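PDB 4QYT: glutathione-independent glyoxalase DJ-1 from Schizosaccharomyces pombe, which converts methylglyoxal to D-lactate in a single glutathione-independent step and takes part in protection against reactive oxygen species. Local coordinates for residues N107-M112 with L175-S180; K28-P33 with K181-A186; W24-R29 with T166-G171. All coordinates share one frame; numbering follows the deposited sequence.

Contact 1 (N107-M112 with L175-S180); sequences NKWIGM and LEQVAS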
# COMPACT_ATOMS: atom_id res chain seq x y z
N ASN A 107 -8.19 25.00 8.19
CA ASN A 107 -7.43 24.00 8.90
C ASN A 107 -8.14 22.66 9.06
O ASN A 107 -7.75 21.85 9.91
CB ASN A 107 -6.89 24.56 10.21
CG ASN A 107 -5.77 25.55 9.97
OD1 ASN A 107 -4.77 25.18 9.34
ND2 ASN A 107 -5.97 26.81 10.29
N LYS A 108 -9.08 22.38 8.16
CA LYS A 108 -9.59 21.02 7.92
C LYS A 108 -9.23 20.63 6.49
O LYS A 108 -9.12 21.51 5.63
CB LYS A 108 -11.09 20.96 8.09
CG LYS A 108 -11.64 21.31 9.47
CD LYS A 108 -11.15 20.38 10.56
CE LYS A 108 -11.91 20.62 11.83
NZ LYS A 108 -11.28 19.92 13.02
N TRP A 109 -9.18 19.33 6.22
CA TRP A 109 -8.77 18.83 4.91
C TRP A 109 -9.51 17.51 4.66
O TRP A 109 -9.71 16.71 5.60
CB TRP A 109 -7.26 18.58 4.86
CG TRP A 109 -6.44 19.81 5.18
CD1 TRP A 109 -5.99 20.21 6.42
CD2 TRP A 109 -6.13 20.88 4.29
NE1 TRP A 109 -5.39 21.45 6.34
CE2 TRP A 109 -5.47 21.87 5.04
CE3 TRP A 109 -6.34 21.10 2.92
CZ2 TRP A 109 -5.02 23.04 4.48
CZ3 TRP A 109 -5.87 22.29 2.37
CH2 TRP A 109 -5.18 23.19 3.14
N ILE A 110 -9.89 17.31 3.39
CA ILE A 110 -10.58 16.08 2.97
C ILE A 110 -9.79 15.47 1.84
O ILE A 110 -9.41 16.18 0.89
CB ILE A 110 -11.99 16.41 2.43
CG1 ILE A 110 -12.84 17.20 3.45
CG2 ILE A 110 -12.71 15.13 2.01
CD1 ILE A 110 -13.86 18.05 2.75
N GLY A 111 -9.55 14.15 1.91
CA GLY A 111 -8.99 13.44 0.78
C GLY A 111 -9.92 12.34 0.32
O GLY A 111 -10.47 11.62 1.17
N MET A 112 -10.04 12.17 -0.99
CA MET A 112 -10.80 11.02 -1.54
C MET A 112 -10.02 10.43 -2.70
O MET A 112 -9.52 11.17 -3.56
CB MET A 112 -12.16 11.49 -2.10
CG MET A 112 -13.02 12.21 -1.08
SD MET A 112 -14.53 12.80 -1.88
CE MET A 112 -15.26 13.69 -0.52
N LEU A 175 -0.32 15.47 3.02
CA LEU A 175 0.72 15.84 3.94
C LEU A 175 1.27 17.25 3.68
O LEU A 175 1.52 18.01 4.61
CB LEU A 175 1.90 14.83 3.84
CG LEU A 175 3.05 15.13 4.80
CD1 LEU A 175 2.63 15.05 6.26
CD2 LEU A 175 4.22 14.22 4.51
N GLU A 176 1.40 17.59 2.41
CA GLU A 176 1.95 18.88 2.00
C GLU A 176 1.11 20.02 2.54
O GLU A 176 1.65 21.12 2.75
CB GLU A 176 2.00 18.95 0.46
CG GLU A 176 2.86 20.09 -0.03
CD GLU A 176 2.99 20.16 -1.53
OE1 GLU A 176 2.27 19.42 -2.23
OE2 GLU A 176 4.00 20.76 -1.98
N GLN A 177 -0.18 19.82 2.76
CA GLN A 177 -1.03 20.90 3.25
C GLN A 177 -0.80 21.23 4.71
O GLN A 177 -1.17 22.32 5.14
CB GLN A 177 -2.51 20.57 3.04
CG GLN A 177 -2.90 20.15 1.64
CD GLN A 177 -2.24 20.99 0.55
OE1 GLN A 177 -1.64 20.45 -0.38
NE2 GLN A 177 -2.51 22.25 0.54
N VAL A 178 -0.29 20.26 5.47
CA VAL A 178 -0.27 20.34 6.93
C VAL A 178 1.10 20.29 7.56
O VAL A 178 1.29 20.84 8.63
CB VAL A 178 -1.16 19.34 7.64
CG1 VAL A 178 -2.59 19.59 7.27
CG2 VAL A 178 -0.75 17.88 7.38
N ALA A 179 2.10 19.84 6.82
CA ALA A 179 3.46 19.75 7.29
C ALA A 179 4.22 21.00 6.89
O ALA A 179 4.01 21.58 5.83
CB ALA A 179 4.15 18.51 6.71
N SER A 180 5.21 21.33 7.71
CA SER A 180 6.20 22.32 7.27
C SER A 180 6.89 21.80 6.00
O SER A 180 7.00 20.58 5.77
CB SER A 180 7.25 22.58 8.33
OG SER A 180 8.03 21.43 8.55

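Contact 2 (K28-P33 with K181-A186); sequences KRAEIP and KDKYNA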
# COMPACT_ATOMS: atom_id res chain seq x y z
N LYS A 28 2.18 8.23 9.26
CA LYS A 28 2.97 7.63 10.33
C LYS A 28 4.44 8.10 10.24
O LYS A 28 5.07 8.46 11.25
CB LYS A 28 2.89 6.10 10.27
CG LYS A 28 1.59 5.58 10.84
CD LYS A 28 1.75 5.32 12.33
CE LYS A 28 0.49 4.83 12.97
NZ LYS A 28 0.70 4.51 14.42
N ARG A 29 5.01 8.13 9.04
CA ARG A 29 6.38 8.61 8.90
C ARG A 29 6.52 10.06 9.34
O ARG A 29 7.58 10.48 9.82
CB ARG A 29 6.84 8.46 7.47
CG ARG A 29 7.20 7.01 7.10
CD ARG A 29 7.34 6.85 5.61
NE ARG A 29 7.83 5.55 5.19
CZ ARG A 29 7.10 4.45 5.20
NH1 ARG A 29 5.81 4.48 5.53
NH2 ARG A 29 7.64 3.31 4.77
N ALA A 30 5.50 10.86 9.08
CA ALA A 30 5.45 12.26 9.50
C ALA A 30 5.26 12.46 10.97
O ALA A 30 5.28 13.61 11.45
CB ALA A 30 4.38 13.00 8.71
N GLU A 31 5.01 11.39 11.71
CA GLU A 31 4.70 11.44 13.14
C GLU A 31 3.49 12.35 13.39
O GLU A 31 3.41 13.05 14.40
CB GLU A 31 5.93 11.87 13.96
CG GLU A 31 7.13 10.94 13.77
CD GLU A 31 8.36 11.27 14.56
OE1 GLU A 31 8.64 12.46 14.70
OE2 GLU A 31 8.81 10.37 15.29
N ILE A 32 2.49 12.21 12.51
CA ILE A 32 1.20 12.84 12.66
C ILE A 32 0.20 11.80 13.09
O ILE A 32 0.04 10.79 12.39
CB ILE A 32 0.78 13.53 11.36
CG1 ILE A 32 1.70 14.72 11.07
CG2 ILE A 32 -0.68 13.93 11.39
CD1 ILE A 32 1.51 15.40 9.74
N PRO A 33 -0.46 11.97 14.24
CA PRO A 33 -1.43 10.97 14.69
C PRO A 33 -2.47 10.62 13.64
O PRO A 33 -3.04 11.52 13.02
CB PRO A 33 -2.07 11.61 15.92
CG PRO A 33 -1.04 12.55 16.42
CD PRO A 33 -0.35 13.08 15.22
N LYS A 181 7.46 22.72 5.23
CA LYS A 181 8.24 22.34 4.05
C LYS A 181 9.38 21.44 4.48
O LYS A 181 9.71 20.43 3.82
CB LYS A 181 8.77 23.59 3.33
CG LYS A 181 9.52 23.29 2.05
CD LYS A 181 9.95 24.56 1.34
CE LYS A 181 10.64 24.27 0.02
NZ LYS A 181 9.66 23.93 -1.06
N ASP A 182 10.01 21.76 5.60
CA ASP A 182 11.10 20.97 6.11
C ASP A 182 10.70 19.52 6.40
O ASP A 182 11.38 18.57 5.98
CB ASP A 182 11.78 21.66 7.31
CG ASP A 182 13.08 20.99 7.71
OD1 ASP A 182 14.18 21.45 7.20
OD2 ASP A 182 13.04 20.30 8.75
N LYS A 183 9.57 19.34 7.07
CA LYS A 183 9.09 18.00 7.38
C LYS A 183 8.63 17.27 6.14
O LYS A 183 8.90 16.08 5.96
CB LYS A 183 7.94 18.06 8.37
CG LYS A 183 7.11 16.79 8.38
CD LYS A 183 7.59 15.85 9.47
CE LYS A 183 7.31 16.50 10.81
NZ LYS A 183 7.42 15.54 11.94
N TYR A 184 7.89 17.97 5.30
CA TYR A 184 7.46 17.40 4.04
C TYR A 184 8.64 16.85 3.26
O TYR A 184 8.65 15.71 2.78
CB TYR A 184 6.68 18.42 3.22
CG TYR A 184 6.26 17.85 1.89
CD1 TYR A 184 5.11 17.07 1.78
CD2 TYR A 184 7.01 18.00 0.76
CE1 TYR A 184 4.70 16.50 0.58
CE2 TYR A 184 6.65 17.39 -0.43
CZ TYR A 184 5.47 16.67 -0.52
OH TYR A 184 5.10 16.09 -1.73
N ASN A 185 9.68 17.66 3.15
CA ASN A 185 10.80 17.27 2.31
C ASN A 185 11.52 16.04 2.87
O ASN A 185 11.98 15.17 2.12
CB ASN A 185 11.80 18.43 2.16
CG ASN A 185 11.31 19.51 1.22
OD1 ASN A 185 10.38 19.33 0.44
ND2 ASN A 185 11.97 20.67 1.29
N ALA A 186 11.64 15.98 4.18
CA ALA A 186 12.31 14.87 4.83
C ALA A 186 11.47 13.60 4.56
O ALA A 186 12.02 12.52 4.26
CB ALA A 186 12.42 15.09 6.31
O HOH W 1 8.71 12.80 10.82

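Contact 3 (W24-R29 with T166-G171); sequences WGIFKR and TAMLFG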
# COMPACT_ATOMS: atom_id res chain seq x y z
N TRP A 24 -1.68 6.04 5.12
CA TRP A 24 -1.36 5.53 6.46
C TRP A 24 0.15 5.64 6.73
O TRP A 24 0.60 6.22 7.72
CB TRP A 24 -1.80 4.07 6.59
CG TRP A 24 -1.53 3.50 7.94
CD1 TRP A 24 -0.41 2.80 8.29
CD2 TRP A 24 -2.30 3.64 9.12
NE1 TRP A 24 -0.44 2.50 9.60
CE2 TRP A 24 -1.59 2.98 10.15
CE3 TRP A 24 -3.53 4.24 9.42
CZ2 TRP A 24 -2.08 2.89 11.45
CZ3 TRP A 24 -3.98 4.16 10.73
CH2 TRP A 24 -3.26 3.48 11.70
N GLY A 25 0.93 5.07 5.82
CA GLY A 25 2.36 5.03 6.01
C GLY A 25 3.02 6.39 5.93
O GLY A 25 4.04 6.63 6.59
N ILE A 26 2.47 7.26 5.11
CA ILE A 26 3.03 8.63 4.96
C ILE A 26 2.80 9.43 6.23
O ILE A 26 3.73 10.06 6.75
CB ILE A 26 2.46 9.28 3.69
CG1 ILE A 26 3.06 8.60 2.45
CG2 ILE A 26 2.74 10.79 3.65
CD1 ILE A 26 2.33 8.90 1.16
N PHE A 27 1.58 9.42 6.77
CA PHE A 27 1.32 10.16 8.01
C PHE A 27 2.05 9.56 9.19
O PHE A 27 2.55 10.32 10.04
CB PHE A 27 -0.18 10.32 8.25
CG PHE A 27 -0.80 11.40 7.44
CD1 PHE A 27 -0.58 12.72 7.79
CD2 PHE A 27 -1.54 11.16 6.32
CE1 PHE A 27 -1.08 13.76 7.03
CE2 PHE A 27 -2.05 12.21 5.56
CZ PHE A 27 -1.77 13.54 5.91
N LYS A 28 2.18 8.23 9.26
CA LYS A 28 2.97 7.63 10.33
C LYS A 28 4.44 8.10 10.24
O LYS A 28 5.07 8.46 11.25
CB LYS A 28 2.89 6.10 10.27
CG LYS A 28 1.59 5.58 10.84
CD LYS A 28 1.75 5.32 12.33
CE LYS A 28 0.49 4.83 12.97
NZ LYS A 28 0.70 4.51 14.42
N ARG A 29 5.01 8.13 9.04
CA ARG A 29 6.38 8.61 8.90
C ARG A 29 6.52 10.06 9.34
O ARG A 29 7.58 10.48 9.82
CB ARG A 29 6.84 8.46 7.47
CG ARG A 29 7.20 7.01 7.10
CD ARG A 29 7.34 6.85 5.61
NE ARG A 29 7.83 5.55 5.19
CZ ARG A 29 7.10 4.45 5.20
NH1 ARG A 29 5.81 4.48 5.53
NH2 ARG A 29 7.64 3.31 4.77
N THR A 166 -1.75 6.15 -7.90
CA THR A 166 -1.57 7.53 -7.46
C THR A 166 -1.73 7.67 -5.94
O THR A 166 -1.69 8.81 -5.45
CB THR A 166 -2.55 8.47 -8.16
OG1 THR A 166 -3.88 8.18 -7.76
CG2 THR A 166 -2.43 8.37 -9.63
N ALA A 167 -1.79 6.56 -5.21
CA ALA A 167 -2.02 6.64 -3.77
C ALA A 167 -0.88 7.33 -3.03
O ALA A 167 -1.13 8.07 -2.06
CB ALA A 167 -2.32 5.29 -3.22
N MET A 168 0.35 7.10 -3.45
CA MET A 168 1.47 7.79 -2.83
C MET A 168 1.44 9.30 -3.09
O MET A 168 1.59 10.11 -2.18
CB MET A 168 2.81 7.19 -3.27
CG MET A 168 3.06 5.77 -2.76
SD MET A 168 3.20 5.63 -0.97
CE MET A 168 4.80 6.39 -0.77
N LEU A 169 1.20 9.68 -4.35
CA LEU A 169 1.04 11.10 -4.67
C LEU A 169 -0.09 11.76 -3.90
O LEU A 169 0.01 12.92 -3.45
CB LEU A 169 0.84 11.29 -6.16
CG LEU A 169 2.06 11.01 -7.03
CD1 LEU A 169 1.62 10.89 -8.46
CD2 LEU A 169 3.13 12.08 -6.87
N PHE A 170 -1.18 11.03 -3.71
CA PHE A 170 -2.33 11.47 -2.94
C PHE A 170 -1.97 11.69 -1.48
O PHE A 170 -2.27 12.76 -0.91
CB PHE A 170 -3.40 10.39 -3.09
CG PHE A 170 -4.58 10.52 -2.16
CD1 PHE A 170 -5.49 11.55 -2.31
CD2 PHE A 170 -4.83 9.58 -1.18
CE1 PHE A 170 -6.62 11.62 -1.52
CE2 PHE A 170 -5.97 9.62 -0.39
CZ PHE A 170 -6.88 10.64 -0.58
N GLY A 171 -1.35 10.71 -0.85
CA GLY A 171 -0.93 10.88 0.55
C GLY A 171 -0.00 12.05 0.73
O GLY A 171 -0.10 12.81 1.70

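Contact 1 (N107-M112 with L175-S180)
The indole of Trp109 meets two consecutive residues near the C-terminal end of helix 167-178, Gln177 and Val178. The aliphatic root of Gln177 lies over one face of the ring: CB stands 3.5 Å from the centroid of the six-membered ring and only 2° off its normal, a CH-pi contact. CG follows across the same ring and comes within 3.7 Å of Trp109 CZ3. The Gln177 chain is bent at chi2 (-42°), and the bend carries the amide outward past the CZ3/CH2 rim of the indole. Val178 serves the pyrrole end of the indole, approaching obliquely with a single methyl; its CG1 lies 3.5 Å from Trp109 NE1 and 3.6 Å from Trp109 CD1. That methyl lies anti to its own carbonyl carbon (chi1 -63°), the branch that reaches the ring.

Behind this shell, both ends are fixed by backbone bonds. Leu175 O accepts from Val178 N at 3.0 Å and from Ala179 N at 2.9 Å, closing the turn that carries the two residues. Trp109 begins strand 109-112 and is bonded through its backbone to Asp75 and Ala77, while its side chain also touches Asn157. Val178 packs in addition on Phe27 of helix 17-29.

No hydrogen bond passes between the segments. Strand and helix 167-178 are joined near the surface by dispersion and CH-pi contacts alone, with one indole, carried on the central sheet, packing against the end of the helix.

Contact 2 (K28-P33 with K181-A186)
Lys183 reaches from helix 181-190 to the end of helix 17-29 and gives a hydrogen bond to the carbonyl oxygen of Ala30, with NZ 2.9 Å from Ala30 O. The ammonium stands above the carbonyl plane, 44° out of it, with a C=O...N angle of 133°, and so does not lie on a lone pair. To get there the chain leaves the backbone with CG anti to N (chi1 160°) and then bends at chi2 and chi3, which lays its methylenes beside Ala30. CD is 4.4 Å from Ala30 CB, and CE also passes close to the accepting oxygen.

A water gives the ammonium a second partner. It accepts from Lys183 NZ at 3.2 Å and donates to Arg29 O at 2.8 Å, so two successive carbonyls at the end of the helix are served by one lysine, directly and through the water. Glu31 OE1 lies 4.3 Å from Lys183 NZ, beyond a salt bridge, yet near enough that its charge would probably favour the ammonium there.

Other groups are satisfied on their own sides. Glu31 N is bonded to Lys28 O, and Ser180 OG caps Lys183 N at the start of the second helix. Lys28 and Arg29 turn to the second subunit, where they form salt bridges with Asp52 and Asp16 of that chain. Ala30 itself also packs on Leu175 and Val187 of its own chain.

Glu31, with its positive phi, closes helix 17-29 in a Schellman motif; a lysine from the C-terminal helix thus binds at the helix C-terminus, where carbonyls lack partners from a following helical turn.

Contact 3 (W24-R29 with T166-G171)
Two helices of the DJ-1/PfpI alpha/beta fold, 17-29 and 167-178, pack here through a glycine, their segments crossing at -39° with axes 9.6 Å apart. Ile26 is the residue that fills the interface. Its CD1 lies 3.9 Å from Gly171 CA and 3.6 Å from Met168 O, resting on the backbone of the facing helix. With CG1 anti to the carbonyl carbon (chi1 -71°) and CD1 extended beyond it, the longer branch projects across the gap, while CG2 sits near the carbonyl of Gly171. A side chain on Gly171 would collide with Ile26 CD1, so the glycine allows the backbones to come as close as 6.3 Å between Ile26 CA and Gly171 CA.

Met168 flanks the same CD1 methyl from one side: bends at chi2 and chi3 curl its chain so that SD comes within 4.0 Å of Ile26 CD1, with CE equally near. Phe27 adds a looser touch, its CE2 4.4 Å from Gly171 O and the ring oblique to it. An alanine at Ile26 would remove the methyls lying on Gly171 and against Met168, and is likely to leave a gap between the helices and the thioether freer to turn.

Further along helix 167-178, Ile26 and Phe27 both touch Leu175. Phe27 also packs on Ile76 and Ile78 of strand 76-79 and on Ile34 of strand 34-39, and Phe170 of helix 167-178 packs on Ile78, so the helix pair lies against the central sheet, while Trp24, Lys28 and Arg29 face the second subunit.

In the fold
The three contacts gather on helices 17-29, 167-178 and 181-190 and on strand 109-112 of the central sheet, their centres about 10 to 12 Å apart. Contacts 2 and 3 both begin on helix 17-29 and share Lys28 and Arg29; contacts 1 and 3 share helix 167-178, whose first turns serve contact 3 and whose C-terminal end serves contact 1. Contact 1 is nested within the loop closed by contact 2, while contacts 1 and 3 alternate along the chain. Leu175 joins the group, packing on Ala30 and Ile32 as well as Ile26. They gather the N-terminal and C-terminal helices beside the central sheet, next to a surface where the second subunit meets contacts 2 and 3.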